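Local coordinates for neurogenic locus protein delta (Drosophila melanogaster, PDB 7ALK) that acts as a membrane-bound ligand of the Notch receptor in neural and epidermal cell fate decisions, here represented by its N-terminal C2, DSL and first EGF-like domains, at residues L130-L136 with L154-V160; A172-R176 with C187-I193; A210-G216 with W230-C235. The contacts are given in a common frame with arbitrary orientation. Numbering follows the deposited sequence.

Interaction 1 (L130-L136 with L154-V160); sequences LLVQQVL and LEYDFRV. With NAG (2-acetamido-2-deoxy-beta-D-glucopyranose), chain D.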
loop_
_atom_site.group_PDB
_atom_site.type_symbol
_atom_site.label_atom_id
_atom_site.label_comp_id
_atom_site.label_asym_id
_atom_site.label_seq_id
_atom_site.Cartn_x
_atom_site.Cartn_y
_atom_site.Cartn_z
ATOM N N LEU A 130 -1.175 18.937 -5.854
ATOM C CA LEU A 130 -1.888 18.082 -6.791
ATOM C C LEU A 130 -3.009 17.351 -6.068
ATOM O O LEU A 130 -2.884 16.994 -4.892
ATOM C CB LEU A 130 -0.943 17.076 -7.470
ATOM C CG LEU A 130 -0.210 16.039 -6.616
ATOM C CD1 LEU A 130 -0.988 14.734 -6.523
ATOM C CD2 LEU A 130 1.181 15.793 -7.174
ATOM N N LEU A 131 -4.110 17.133 -6.785
ATOM C CA LEU A 131 -5.278 16.433 -6.266
ATOM C C LEU A 131 -5.583 15.242 -7.162
ATOM O O LEU A 131 -5.675 15.388 -8.386
ATOM C CB LEU A 131 -6.499 17.358 -6.191
ATOM C CG LEU A 131 -6.664 18.308 -4.998
ATOM C CD1 LEU A 131 -5.559 19.357 -4.938
ATOM C CD2 LEU A 131 -8.035 18.972 -5.030
ATOM N N VAL A 132 -5.742 14.069 -6.554
ATOM C CA VAL A 132 -6.067 12.838 -7.268
ATOM C C VAL A 132 -7.298 12.234 -6.604
ATOM O O VAL A 132 -7.227 11.779 -5.455
ATOM C CB VAL A 132 -4.903 11.838 -7.271
ATOM C CG1 VAL A 132 -5.249 10.626 -8.121
ATOM C CG2 VAL A 132 -3.636 12.502 -7.780
ATOM N N GLN A 133 -8.419 12.220 -7.324
ATOM C CA GLN A 133 -9.694 11.737 -6.792
ATOM C C GLN A 133 -10.332 10.858 -7.864
ATOM O O GLN A 133 -10.867 11.370 -8.852
ATOM C CB GLN A 133 -10.596 12.907 -6.410
ATOM C CG GLN A 133 -12.006 12.519 -6.006
ATOM C CD GLN A 133 -12.711 13.611 -5.218
ATOM O OE1 GLN A 133 -12.121 14.241 -4.341
ATOM N NE2 GLN A 133 -13.982 13.838 -5.530
ATOM N N GLN A 134 -10.279 9.541 -7.669
ATOM C CA GLN A 134 -10.721 8.603 -8.695
ATOM C C GLN A 134 -11.123 7.286 -8.037
ATOM O O GLN A 134 -11.016 7.116 -6.819
ATOM C CB GLN A 134 -9.628 8.392 -9.745
ATOM C CG GLN A 134 -8.407 7.658 -9.218
ATOM C CD GLN A 134 -7.417 7.307 -10.311
ATOM O OE1 GLN A 134 -7.021 6.151 -10.457
ATOM N NE2 GLN A 134 -7.006 8.309 -11.083
ATOM N N VAL A 135 -11.589 6.352 -8.864
ATOM C CA VAL A 135 -12.049 5.039 -8.423
ATOM C C VAL A 135 -10.895 4.056 -8.571
ATOM O O VAL A 135 -10.371 3.865 -9.675
ATOM C CB VAL A 135 -13.272 4.575 -9.230
ATOM C CG1 VAL A 135 -13.769 3.230 -8.725
ATOM C CG2 VAL A 135 -14.378 5.618 -9.175
ATOM N N LEU A 136 -10.506 3.420 -7.468
ATOM C CA LEU A 136 -9.360 2.521 -7.442
ATOM C C LEU A 136 -9.784 1.147 -6.945
ATOM O O LEU A 136 -10.480 1.032 -5.930
ATOM C CB LEU A 136 -8.241 3.088 -6.562
ATOM C CG LEU A 136 -6.923 2.311 -6.535
ATOM C CD1 LEU A 136 -6.502 1.917 -7.939
ATOM C CD2 LEU A 136 -5.841 3.144 -5.875
ATOM N N LEU A 154 6.065 16.092 -10.393
ATOM C CA LEU A 154 6.120 15.053 -9.371
ATOM C C LEU A 154 5.596 13.751 -9.958
ATOM O O LEU A 154 4.473 13.705 -10.471
ATOM C CB LEU A 154 5.310 15.450 -8.135
ATOM C CG LEU A 154 5.217 14.389 -7.038
ATOM C CD1 LEU A 154 6.603 13.938 -6.608
ATOM C CD2 LEU A 154 4.438 14.920 -5.851
ATOM N N GLU A 155 6.405 12.699 -9.874
ATOM C CA GLU A 155 6.049 11.381 -10.377
ATOM C C GLU A 155 5.858 10.426 -9.205
ATOM O O GLU A 155 6.643 10.436 -8.251
ATOM C CB GLU A 155 7.126 10.850 -11.327
ATOM C CG GLU A 155 6.703 9.643 -12.144
ATOM C CD GLU A 155 7.736 9.254 -13.184
ATOM O OE1 GLU A 155 8.668 10.051 -13.423
ATOM O OE2 GLU A 155 7.616 8.150 -13.758
ATOM N N TYR A 156 4.817 9.598 -9.280
ATOM C CA TYR A 156 4.440 8.757 -8.153
ATOM C C TYR A 156 3.692 7.529 -8.652
ATOM O O TYR A 156 3.152 7.512 -9.761
ATOM C CB TYR A 156 3.568 9.522 -7.149
ATOM C CG TYR A 156 2.330 10.128 -7.774
ATOM C CD1 TYR A 156 2.387 11.345 -8.441
ATOM C CD2 TYR A 156 1.105 9.473 -7.711
ATOM C CE1 TYR A 156 1.261 11.897 -9.020
ATOM C CE2 TYR A 156 -0.027 10.018 -8.286
ATOM C CZ TYR A 156 0.057 11.230 -8.940
ATOM O OH TYR A 156 -1.065 11.777 -9.516
ATOM N N ASP A 157 3.668 6.500 -7.808
ATOM C CA ASP A 157 2.853 5.312 -8.010
ATOM C C ASP A 157 1.921 5.139 -6.817
ATOM O O ASP A 157 2.265 5.499 -5.687
ATOM C CB ASP A 157 3.710 4.048 -8.177
ATOM C CG ASP A 157 4.785 4.202 -9.234
ATOM O OD1 ASP A 157 4.635 5.066 -10.122
ATOM O OD2 ASP A 157 5.783 3.453 -9.177
ATOM N N PHE A 158 0.739 4.583 -7.070
ATOM C CA PHE A 158 -0.237 4.376 -6.008
ATOM C C PHE A 158 -1.016 3.097 -6.278
ATOM O O PHE A 158 -1.275 2.743 -7.431
ATOM C CB PHE A 158 -1.198 5.564 -5.877
ATOM C CG PHE A 158 -2.000 5.843 -7.120
ATOM C CD1 PHE A 158 -1.468 6.598 -8.151
ATOM C CD2 PHE A 158 -3.290 5.355 -7.250
ATOM C CE1 PHE A 158 -2.206 6.857 -9.293
ATOM C CE2 PHE A 158 -4.033 5.611 -8.388
ATOM C CZ PHE A 158 -3.490 6.362 -9.410
ATOM N N ARG A 159 -1.390 2.410 -5.198
ATOM C CA ARG A 159 -2.167 1.183 -5.302
ATOM C C ARG A 159 -2.763 0.855 -3.941
ATOM O O ARG A 159 -2.390 1.436 -2.919
ATOM C CB ARG A 159 -1.312 0.014 -5.799
ATOM C CG ARG A 159 -0.349 -0.517 -4.753
ATOM C CD ARG A 159 0.440 -1.702 -5.274
ATOM N NE ARG A 159 1.303 -2.267 -4.245
ATOM C CZ ARG A 159 2.168 -3.251 -4.451
ATOM N NH1 ARG A 159 2.309 -3.809 -5.642
ATOM N NH2 ARG A 159 2.906 -3.688 -3.435
ATOM N N VAL A 160 -3.701 -0.090 -3.946
ATOM C CA VAL A 160 -4.273 -0.663 -2.733
ATOM C C VAL A 160 -4.093 -2.171 -2.800
ATOM O O VAL A 160 -4.449 -2.798 -3.804
ATOM C CB VAL A 160 -5.762 -0.308 -2.567
ATOM C CG1 VAL A 160 -6.227 -0.628 -1.151
ATOM C CG2 VAL A 160 -6.006 1.146 -2.894
HETATM C C1 NAG D . -2.699 10.736 -14.935
HETATM C C2 NAG D . -3.467 9.795 -15.861
HETATM C C3 NAG D . -4.734 10.468 -16.352
HETATM C C4 NAG D . -5.680 10.678 -15.180
HETATM C C5 NAG D . -4.965 11.390 -14.031
HETATM C C6 NAG D . -4.889 10.564 -12.767
HETATM C C7 NAG D . -1.883 8.268 -16.949
HETATM C C8 NAG D . -1.091 7.979 -18.189
HETATM N N2 NAG D . -2.641 9.370 -16.980
HETATM O O3 NAG D . -5.353 9.658 -17.344
HETATM O O4 NAG D . -6.799 11.454 -15.593
HETATM O O5 NAG D . -3.616 11.763 -14.380
HETATM O O6 NAG D . -4.351 11.318 -11.690
HETATM O O7 NAG D . -1.840 7.539 -15.965
#
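Two sheets that share no backbone bond can still be held together by alternating side chains, and segment 130-136, on strand 124-135, facing segment 154-160, on strand 153-161, is a clear case: the axes of the short strand segments approach to 11.0 Å at 27° to each other. Leu-130 opens the series, its CD2 lying 3.6 Å from CD2 of Leu-154, while its CD1 sits 4.2 Å from OH of Tyr-156. Leu-131 turns away. Val-132 points inward again, and its CG2 lies 3.2 Å from OH of Tyr-156 at the tip of the ring. At this level an N-linked sugar borders the contact: O6 of the NAG is 3.7 Å from CG1 of Val-132, and its C6 is 3.5 Å from NE2 of Gln-134. Gln-134 sends OE1 to within 3.7 Å of CE2 at the edge of the Phe-158 ring; the same oxygen accepts a hydrogen bond from Lys-143. Val-135 faces outward, and Leu-136 closes the row by wedging CD2 between CD2 of Phe-158 and CG2 of Val-160, at 3.6 Å from each. Phe-4 and Phe-104, from strands 3-12 and 103-113, also touch Leu-136. Inward side chains at every second position, mostly apolar, that fill the gap between two antiparallel sheets are characteristic of a beta sandwich, here the C2 domain at the N terminus of this Notch ligand.

Interaction 2 (A172-R176 with C187-I193); sequences AKFCR and CSETGEI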
loop_
_atom_site.group_PDB
_atom_site.type_symbol
_atom_site.label_atom_id
_atom_site.label_comp_id
_atom_site.label_asym_id
_atom_site.label_seq_id
_atom_site.Cartn_x
_atom_site.Cartn_y
_atom_site.Cartn_z
ATOM N N ALA A 172 -11.535 -7.859 3.255
ATOM C CA ALA A 172 -12.275 -8.094 4.487
ATOM C C ALA A 172 -12.396 -9.561 4.867
ATOM O O ALA A 172 -12.499 -9.864 6.057
ATOM C CB ALA A 172 -13.686 -7.494 4.385
ATOM N N LYS A 173 -12.385 -10.476 3.900
ATOM C CA LYS A 173 -12.553 -11.895 4.186
ATOM C C LYS A 173 -11.219 -12.494 4.613
ATOM O O LYS A 173 -10.254 -12.489 3.841
ATOM C CB LYS A 173 -13.105 -12.622 2.962
ATOM C CG LYS A 173 -13.403 -14.094 3.197
ATOM C CD LYS A 173 -14.318 -14.282 4.396
ATOM C CE LYS A 173 -14.609 -15.753 4.644
ATOM N NZ LYS A 173 -15.256 -16.394 3.466
ATOM N N PHE A 174 -11.166 -13.013 5.837
ATOM C CA PHE A 174 -9.941 -13.584 6.382
ATOM C C PHE A 174 -9.813 -15.049 5.987
ATOM O O PHE A 174 -10.805 -15.783 5.937
ATOM C CB PHE A 174 -9.915 -13.446 7.906
ATOM C CG PHE A 174 -8.740 -14.124 8.558
ATOM C CD1 PHE A 174 -7.522 -13.475 8.666
ATOM C CD2 PHE A 174 -8.857 -15.406 9.072
ATOM C CE1 PHE A 174 -6.440 -14.093 9.266
ATOM C CE2 PHE A 174 -7.778 -16.028 9.673
ATOM C CZ PHE A 174 -6.570 -15.371 9.770
ATOM N N CYS A 175 -8.577 -15.470 5.716
ATOM C CA CYS A 175 -8.291 -16.851 5.349
ATOM C C CYS A 175 -6.803 -17.104 5.528
ATOM O O CYS A 175 -5.979 -16.356 4.996
ATOM C CB CYS A 175 -8.709 -17.141 3.902
ATOM S SG CYS A 175 -8.802 -18.897 3.488
ATOM N N ARG A 176 -6.463 -18.154 6.274
ATOM C CA ARG A 176 -5.078 -18.561 6.442
ATOM C C ARG A 176 -4.943 -20.025 6.044
ATOM O O ARG A 176 -5.720 -20.871 6.521
ATOM C CB ARG A 176 -4.595 -18.363 7.885
ATOM C CG ARG A 176 -3.089 -18.531 8.043
ATOM C CD ARG A 176 -2.664 -18.693 9.497
ATOM N NE ARG A 176 -3.010 -17.543 10.324
ATOM C CZ ARG A 176 -4.066 -17.485 11.126
ATOM N NH1 ARG A 176 -4.917 -18.493 11.220
ATOM N NH2 ARG A 176 -4.269 -16.390 11.852
ATOM N N CYS A 187 -6.229 -21.319 0.391
ATOM C CA CYS A 187 -7.304 -20.365 0.162
ATOM C C CYS A 187 -7.400 -20.010 -1.315
ATOM O O CYS A 187 -6.405 -20.036 -2.047
ATOM C CB CYS A 187 -7.108 -19.081 0.983
ATOM S SG CYS A 187 -6.954 -19.329 2.765
ATOM N N SER A 188 -8.615 -19.674 -1.745
ATOM C CA SER A 188 -8.861 -19.258 -3.120
ATOM C C SER A 188 -8.571 -17.771 -3.286
ATOM O O SER A 188 -7.787 -17.198 -2.522
ATOM C CB SER A 188 -10.304 -19.567 -3.522
ATOM O OG SER A 188 -11.221 -18.884 -2.684
ATOM N N GLU A 189 -9.196 -17.138 -4.278
ATOM C CA GLU A 189 -9.011 -15.708 -4.496
ATOM C C GLU A 189 -9.946 -14.856 -3.651
ATOM O O GLU A 189 -9.567 -13.752 -3.245
ATOM C CB GLU A 189 -9.205 -15.362 -5.974
ATOM C CG GLU A 189 -8.055 -15.795 -6.873
ATOM C CD GLU A 189 -8.161 -15.219 -8.273
ATOM O OE1 GLU A 189 -9.109 -14.446 -8.526
ATOM O OE2 GLU A 189 -7.295 -15.537 -9.116
ATOM N N THR A 190 -11.156 -15.339 -3.375
ATOM C CA THR A 190 -12.106 -14.599 -2.556
ATOM C C THR A 190 -12.005 -14.936 -1.073
ATOM O O THR A 190 -12.646 -14.263 -0.257
ATOM C CB THR A 190 -13.539 -14.852 -3.041
ATOM O OG1 THR A 190 -13.813 -16.259 -3.028
ATOM C CG2 THR A 190 -13.725 -14.315 -4.452
ATOM N N GLY A 191 -11.230 -15.947 -0.708
ATOM C CA GLY A 191 -10.999 -16.291 0.676
ATOM C C GLY A 191 -11.633 -17.581 1.171
ATOM O O GLY A 191 -11.753 -17.755 2.391
ATOM N N GLU A 192 -12.032 -18.482 0.276
ATOM C CA GLU A 192 -12.669 -19.729 0.673
ATOM C C GLU A 192 -11.631 -20.815 0.912
ATOM O O GLU A 192 -10.608 -20.879 0.223
ATOM C CB GLU A 192 -13.672 -20.186 -0.387
ATOM C CG GLU A 192 -14.872 -19.264 -0.529
ATOM C CD GLU A 192 -15.597 -19.050 0.787
ATOM O OE1 GLU A 192 -15.748 -20.027 1.552
ATOM O OE2 GLU A 192 -16.008 -17.902 1.060
ATOM N N ILE A 193 -11.906 -21.673 1.892
ATOM C CA ILE A 193 -10.997 -22.748 2.266
ATOM C C ILE A 193 -11.043 -23.847 1.213
ATOM O O ILE A 193 -11.960 -24.677 1.202
ATOM C CB ILE A 193 -11.341 -23.299 3.663
ATOM C CG1 ILE A 193 -11.122 -22.222 4.728
ATOM C CG2 ILE A 193 -10.509 -24.529 3.983
ATOM C CD1 ILE A 193 -11.472 -22.674 6.131
#
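Small cysteine-rich modules replace a large apolar core with covalent links, and the DSL domain of Delta illustrates this where residues 172-176 meet the turn 187-193. The covalent element is the disulfide between SG of Cys-175 and SG of Cys-187, 2.0 Å long with a chi3 of -92°, close to the ideal right angle. It is also the centre of the van der Waals contacts: SG of Cys-175 lies 3.3 Å from O of Gly-191 and 4.2 Å from CG1 of Ile-193, and Tyr-167 of strand 166-167 touches both cysteines. Within the turn, N of Ser-188 donates to O of Glu-192 over 3.0 Å and N of Glu-192 to OG of Ser-188 over 3.1 Å; the backbones of Lys-173 and Cys-175 instead bond Tyr-167 and Asn-165. Gly-191 has a positive phi of 110°, and a beta carbon there would collide with CG of Lys-173, so its lack of one lets the segments approach closely. Electrostatics enter at the exposed margin, where Lys-173 extends along the turn, its CG 3.5 Å from O of Thr-190, and ends in a salt bridge between its NZ and OE2 of Glu-192, 2.9 Å apart.

Interaction 3 (A210-G216 with W230-C235); sequences AKGCEHG and WKGALC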
loop_
_atom_site.group_PDB
_atom_site.type_symbol
_atom_site.label_atom_id
_atom_site.label_comp_id
_atom_site.label_asym_id
_atom_site.label_seq_id
_atom_site.Cartn_x
_atom_site.Cartn_y
_atom_site.Cartn_z
ATOM N N ALA A 210 -8.950 -44.939 1.020
ATOM C CA ALA A 210 -8.922 -45.503 -0.318
ATOM C C ALA A 210 -10.299 -46.049 -0.696
ATOM O O ALA A 210 -11.243 -46.045 0.100
ATOM C CB ALA A 210 -7.853 -46.588 -0.413
ATOM N N LYS A 211 -10.412 -46.527 -1.936
ATOM C CA LYS A 211 -11.669 -47.061 -2.447
ATOM C C LYS A 211 -12.100 -48.301 -1.673
ATOM O O LYS A 211 -11.636 -49.411 -1.951
ATOM C CB LYS A 211 -11.546 -47.387 -3.938
ATOM C CG LYS A 211 -12.694 -46.859 -4.787
ATOM C CD LYS A 211 -12.641 -45.346 -4.917
ATOM C CE LYS A 211 -13.791 -44.832 -5.764
ATOM N NZ LYS A 211 -15.109 -45.099 -5.123
ATOM N N GLY A 212 -12.992 -48.115 -0.704
ATOM C CA GLY A 212 -13.505 -49.219 0.081
ATOM C C GLY A 212 -13.242 -49.060 1.563
ATOM O O GLY A 212 -13.809 -48.177 2.211
ATOM N N CYS A 213 -12.391 -49.930 2.109
ATOM C CA CYS A 213 -11.959 -49.860 3.501
ATOM C C CYS A 213 -13.099 -49.980 4.503
ATOM O O CYS A 213 -13.564 -48.977 5.054
ATOM C CB CYS A 213 -11.196 -48.562 3.748
ATOM S SG CYS A 213 -9.649 -48.500 2.858
ATOM N N GLU A 214 -13.538 -51.207 4.752
ATOM C CA GLU A 214 -14.438 -51.509 5.850
ATOM C C GLU A 214 -13.609 -51.810 7.093
ATOM O O GLU A 214 -12.537 -52.412 6.996
ATOM C CB GLU A 214 -15.323 -52.700 5.486
ATOM C CG GLU A 214 -16.032 -52.519 4.154
ATOM C CD GLU A 214 -16.533 -53.821 3.565
ATOM O OE1 GLU A 214 -16.330 -54.880 4.193
ATOM O OE2 GLU A 214 -17.123 -53.783 2.463
ATOM N N HIS A 215 -14.095 -51.355 8.252
ATOM C CA HIS A 215 -13.400 -51.491 9.533
ATOM C C HIS A 215 -12.132 -50.640 9.585
ATOM O O HIS A 215 -11.863 -49.988 10.599
ATOM C CB HIS A 215 -13.068 -52.959 9.829
ATOM C CG HIS A 215 -14.212 -53.735 10.403
ATOM N ND1 HIS A 215 -15.031 -54.533 9.632
ATOM C CD2 HIS A 215 -14.678 -53.832 11.672
ATOM C CE1 HIS A 215 -15.951 -55.088 10.401
ATOM N NE2 HIS A 215 -15.759 -54.680 11.643
ATOM N N GLY A 216 -11.348 -50.639 8.509
ATOM C CA GLY A 216 -10.163 -49.805 8.463
ATOM C C GLY A 216 -10.507 -48.330 8.388
ATOM O O GLY A 216 -11.524 -47.928 7.821
ATOM N N TRP A 230 -8.511 -58.667 10.686
ATOM C CA TRP A 230 -8.748 -58.293 9.299
ATOM C C TRP A 230 -7.422 -57.956 8.636
ATOM O O TRP A 230 -6.620 -57.201 9.193
ATOM C CB TRP A 230 -9.713 -57.105 9.204
ATOM C CG TRP A 230 -11.099 -57.427 9.678
ATOM C CD1 TRP A 230 -12.044 -58.152 9.014
ATOM C CD2 TRP A 230 -11.696 -57.035 10.921
ATOM N NE1 TRP A 230 -13.192 -58.236 9.764
ATOM C CE2 TRP A 230 -13.004 -57.558 10.940
ATOM C CE3 TRP A 230 -11.251 -56.292 12.019
ATOM C CZ2 TRP A 230 -13.871 -57.364 12.013
ATOM C CZ3 TRP A 230 -12.115 -56.100 13.084
ATOM C CH2 TRP A 230 -13.408 -56.633 13.072
ATOM N N LYS A 231 -7.197 -58.519 7.448
ATOM C CA LYS A 231 -5.956 -58.298 6.716
ATOM C C LYS A 231 -6.235 -57.707 5.339
ATOM O O LYS A 231 -7.307 -57.142 5.103
ATOM C CB LYS A 231 -5.172 -59.604 6.580
ATOM C CG LYS A 231 -5.956 -60.731 5.920
ATOM C CD LYS A 231 -5.033 -61.714 5.216
ATOM C CE LYS A 231 -4.011 -62.305 6.174
ATOM N NZ LYS A 231 -3.045 -63.193 5.472
ATOM N N GLY A 232 -5.279 -57.839 4.426
ATOM C CA GLY A 232 -5.448 -57.339 3.077
ATOM C C GLY A 232 -5.052 -55.885 2.937
ATOM O O GLY A 232 -4.398 -55.285 3.795
ATOM N N ALA A 233 -5.467 -55.309 1.809
ATOM C CA ALA A 233 -5.198 -53.903 1.526
ATOM C C ALA A 233 -6.308 -52.992 2.035
ATOM O O ALA A 233 -6.025 -51.953 2.643
ATOM C CB ALA A 233 -5.001 -53.697 0.022
ATOM N N LEU A 234 -7.566 -53.359 1.799
ATOM C CA LEU A 234 -8.709 -52.583 2.257
ATOM C C LEU A 234 -9.163 -52.973 3.659
ATOM O O LEU A 234 -10.202 -52.484 4.115
ATOM C CB LEU A 234 -9.875 -52.732 1.278
ATOM C CG LEU A 234 -9.623 -52.296 -0.166
ATOM C CD1 LEU A 234 -10.882 -52.475 -1.003
ATOM C CD2 LEU A 234 -9.141 -50.854 -0.218
ATOM N N CYS A 235 -8.412 -53.838 4.344
ATOM C CA CYS A 235 -8.746 -54.286 5.698
ATOM C C CYS A 235 -10.138 -54.915 5.741
ATOM O O CYS A 235 -10.951 -54.622 6.620
ATOM C CB CYS A 235 -8.629 -53.138 6.704
ATOM S SG CYS A 235 -7.006 -52.345 6.750
#
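Neither segment has regular secondary structure, yet their backbones come close: CA of Cys-213 is 4.4 Å from CA of Leu-234, and CA of Gly-216 is 5.5 Å from CA of Cys-235. The polar backbone link between them is a CA-H...O contact, CA of Cys-213 to O of Leu-234, 3.2 Å, 174° at the hydrogen. Gly-212, at a positive phi of 121°, passes so near Leu-234 that a beta carbon would strike its CD1. Within 210-216, N of Gly-216 donates to O of Glu-214 over 2.6 Å, marking a tight turn around His-215. Among the side chains, Leu-234 is the most heavily covered; its CD1 lies 3.3 Å from O of Lys-211 and its CD2 3.9 Å from SG of Cys-213. At the other end the ring of His-215 stacks face to face on the six-membered ring of Trp-230, with centroids 3.8 Å apart and planes at 22°. Disulfides from Cys-213 to Cys-224 and from Cys-235 to Cys-226 fix both segments to the chain between them, as expected of an EGF-like module. The contact sits on the surface of a helix-free domain, in the loops after strand 206-207, the last of the chain.

Read from the N terminus, the three contacts come strictly in series, none nesting within or crossing another. Interaction 1 closes a loop of 17 residues containing strand 143-148 and joins the two sheets of the C2 domain. Interaction 2 closes ten residues, seven in strands, within the DSL domain, its centre about 28 Å from that of interaction 1. Interaction 3 closes 13 residues without strands in the first EGF-like domain, its centre about 36 Å and about 62 Å from those of interactions 2 and 1. Apolar side chains join the segments of interaction 1; a disulfide joins those of interaction 2; in interaction 3 each segment is tied by its own disulfide to the chain between.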